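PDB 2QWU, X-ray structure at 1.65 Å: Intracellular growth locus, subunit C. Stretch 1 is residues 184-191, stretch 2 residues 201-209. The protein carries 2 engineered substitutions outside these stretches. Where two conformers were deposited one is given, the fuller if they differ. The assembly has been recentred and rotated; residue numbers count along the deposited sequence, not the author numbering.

Stretch 1, residues 184-191: TTSQGSLP
Stretch 2, residues 201-209: GVAKIGYIA

The contact is built on two antiparallel strands, 189-191 and 201-204, and continues into the loop residues that precede the first and follow the second; the strand axes are 4.6 Å apart at closest approach and their N-to-C directions 155° apart. Backbone torsions are extended on both strands: phi/psi is -154/167 at Ser189, -142/141 at Leu190 and -74/140 at Pro191, against -131/121 at Val202, -92/119 at Ala203 and -79/126 at Lys204. The register pairs Ser189 with Lys204 (CA to CA 4.3 Å), Leu190 with Ala203 (CA to CA 5.3 Å) and Pro191 with Val202 (CA to CA 4.5 Å).

Main-chain hydrogen bonds fix this register. Leu190 and Ala203 form the hydrogen-bonded pair: Leu190 N donates to Ala203 O at 3.0 Å (150° at the hydrogen), and Ala203 N donates to Leu190 O at 2.9 Å (164°). Gly188 O then accepts twice, from Ile205 N at 2.7 Å (164°) and from Gly206 N at 3.1 Å (147°). Two successive amides can converge on one carbonyl because the chain leaves the extended conformation at Ile205 (-119/-13); Gly206 follows at -167/-171. Gly188 itself is at -89/-14.

CA-H...O contacts supplement the ladder. Ser189 CA lies 3.1 Å from Ala203 O, Val202 CA 3.6 Å from Leu190 O, and Pro191 CA 3.6 Å from Gly201 O, with angles at the hydrogen of 125°, 139° and 137°.

Side chains alternate between the sheet faces. Ser189 (chi1 p), Pro191, Val202 (chi1 t) and Lys204 (chi1 t, chi2 p, chi3 t) share one face, where Ser189 CB packs 3.5 Å from Val202 CG1. Leu190 (chi1 m, chi2 t) and Ala203 occupy the other. Beyond the strand, Ile205 (chi1 p, chi2 t) starts sideways, but its end comes nearer stretch 1: its CD1 is 4.0 Å from Leu190 CD1, an apolar contact, and lies 3.9 Å from Thr185 CG2 (chi1 t).

Glycine is sterically important at 188. Gly188 CA sits 3.7 Å from Ile208 CG1 (chi1 m, chi2 t), and an ideal CB on Gly188 would fall 2.2 Å from that same CG1, a clash.

Gln187 (chi1 t, chi2 t, chi3 -41°) makes two hydrogen bonds within stretch 1: Gln187 N donates to Thr185 OG1 at 3.2 Å (167°), and Gln187 NE2 to Ser189 O at 3.0 Å (166°). Farther out, water 1 bridges two carbonyls, donating to Ser186 O at 2.7 Å and Tyr207 O at 3.0 Å. Altogether the contact buries 484 Å², summed over both sides.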

# COMPACT_ATOMS: atom_id res chain seq x y z
N THR A 184 -4.51 -7.82 -9.66
CA THR A 184 -5.68 -8.45 -9.06
C THR A 184 -5.08 -9.29 -7.92
O THR A 184 -3.90 -9.17 -7.62
CB THR A 184 -6.45 -9.31 -10.07
OG1 THR A 184 -7.61 -9.85 -9.41
CG2 THR A 184 -5.60 -10.45 -10.58
N THR A 185 -5.87 -10.11 -7.25
CA THR A 185 -5.32 -10.94 -6.16
C THR A 185 -6.28 -12.13 -6.03
O THR A 185 -7.42 -12.01 -6.42
CB THR A 185 -5.34 -10.14 -4.82
OG1 THR A 185 -4.90 -10.98 -3.72
CG2 THR A 185 -6.76 -9.67 -4.49
N SER A 186 -5.84 -13.26 -5.47
CA SER A 186 -6.76 -14.38 -5.24
C SER A 186 -7.43 -14.29 -3.86
O SER A 186 -8.29 -15.12 -3.52
CB SER A 186 -6.03 -15.71 -5.26
OG SER A 186 -5.16 -15.78 -6.35
N GLN A 187 -7.01 -13.31 -3.06
CA GLN A 187 -7.59 -13.14 -1.72
C GLN A 187 -9.00 -12.62 -1.95
O GLN A 187 -9.22 -11.71 -2.76
CB GLN A 187 -6.72 -12.15 -0.89
CG GLN A 187 -7.19 -11.94 0.51
CD GLN A 187 -6.14 -11.25 1.38
OE1 GLN A 187 -4.93 -11.56 1.29
NE2 GLN A 187 -6.59 -10.33 2.24
N GLY A 188 -9.98 -13.21 -1.25
CA GLY A 188 -11.37 -12.83 -1.50
C GLY A 188 -11.96 -11.69 -0.70
O GLY A 188 -13.03 -11.16 -1.05
N SER A 189 -11.28 -11.29 0.38
CA SER A 189 -11.83 -10.20 1.21
C SER A 189 -10.70 -9.50 1.95
O SER A 189 -9.56 -9.98 1.97
CB SER A 189 -12.84 -10.77 2.22
OG SER A 189 -12.17 -11.74 3.05
N LEU A 190 -11.00 -8.34 2.52
CA LEU A 190 -10.02 -7.58 3.27
C LEU A 190 -10.71 -6.95 4.48
O LEU A 190 -11.82 -6.44 4.37
CB LEU A 190 -9.48 -6.41 2.41
CG LEU A 190 -8.45 -6.77 1.31
CD1 LEU A 190 -8.26 -5.60 0.38
CD2 LEU A 190 -7.14 -7.19 1.95
N PRO A 191 -10.03 -6.92 5.64
CA PRO A 191 -10.64 -6.28 6.83
C PRO A 191 -10.58 -4.73 6.59
O PRO A 191 -9.60 -4.22 6.02
CB PRO A 191 -9.69 -6.67 7.97
CG PRO A 191 -9.06 -7.88 7.54
CD PRO A 191 -8.82 -7.67 6.04
N GLY A 201 -15.39 -3.99 9.50
CA GLY A 201 -16.13 -4.81 8.58
C GLY A 201 -15.18 -5.59 7.73
O GLY A 201 -13.97 -5.58 7.93
N VAL A 202 -15.77 -6.29 6.77
CA VAL A 202 -15.00 -7.11 5.84
C VAL A 202 -15.50 -6.77 4.45
O VAL A 202 -16.69 -6.94 4.14
CB VAL A 202 -15.25 -8.61 6.11
CG1 VAL A 202 -14.57 -9.47 4.98
CG2 VAL A 202 -14.72 -8.97 7.50
N ALA A 203 -14.60 -6.29 3.60
CA ALA A 203 -14.98 -5.96 2.26
C ALA A 203 -14.75 -7.19 1.38
O ALA A 203 -13.61 -7.65 1.27
CB ALA A 203 -14.15 -4.86 1.77
N LYS A 204 -15.80 -7.72 0.77
CA LYS A 204 -15.67 -8.85 -0.14
C LYS A 204 -15.17 -8.26 -1.46
O LYS A 204 -15.77 -7.30 -2.01
CB LYS A 204 -17.04 -9.54 -0.31
CG LYS A 204 -17.10 -10.68 -1.32
CD LYS A 204 -16.16 -11.88 -1.04
CE LYS A 204 -16.73 -13.14 -1.73
NZ LYS A 204 -17.47 -12.77 -3.01
N ILE A 205 -14.07 -8.79 -1.96
CA ILE A 205 -13.50 -8.24 -3.20
C ILE A 205 -13.43 -9.22 -4.33
O ILE A 205 -13.21 -8.82 -5.46
CB ILE A 205 -12.07 -7.63 -2.99
CG1 ILE A 205 -11.04 -8.70 -2.57
CG2 ILE A 205 -12.16 -6.56 -1.88
CD1 ILE A 205 -9.64 -8.17 -2.38
N GLY A 206 -13.64 -10.50 -4.04
CA GLY A 206 -13.57 -11.46 -5.12
C GLY A 206 -14.12 -12.81 -4.74
O GLY A 206 -14.67 -12.98 -3.68
N TYR A 207 -13.91 -13.77 -5.62
CA TYR A 207 -14.38 -15.12 -5.44
C TYR A 207 -13.65 -15.82 -4.30
O TYR A 207 -12.44 -15.70 -4.16
CB TYR A 207 -14.18 -15.87 -6.76
CG TYR A 207 -14.39 -17.36 -6.68
CD1 TYR A 207 -15.64 -17.88 -6.43
CD2 TYR A 207 -13.31 -18.23 -6.84
CE1 TYR A 207 -15.83 -19.25 -6.36
CE2 TYR A 207 -13.46 -19.59 -6.76
CZ TYR A 207 -14.72 -20.10 -6.53
OH TYR A 207 -14.90 -21.47 -6.49
N ILE A 208 -14.42 -16.48 -3.43
CA ILE A 208 -13.82 -17.28 -2.35
C ILE A 208 -14.23 -18.75 -2.63
O ILE A 208 -15.40 -19.10 -2.53
CB ILE A 208 -14.34 -16.84 -0.95
CG1 ILE A 208 -13.83 -15.41 -0.67
CG2 ILE A 208 -13.82 -17.79 0.15
CD1 ILE A 208 -14.54 -14.73 0.45
N ALA A 209 -13.26 -19.59 -2.98
CA ALA A 209 -13.55 -21.00 -3.31
C ALA A 209 -14.13 -21.77 -2.14
O ALA A 209 -13.73 -21.49 -0.98
CB ALA A 209 -12.28 -21.70 -3.80
O HOH W 1 -10.19 -16.53 -2.30
O HOH W 2 -10.48 -14.84 -5.88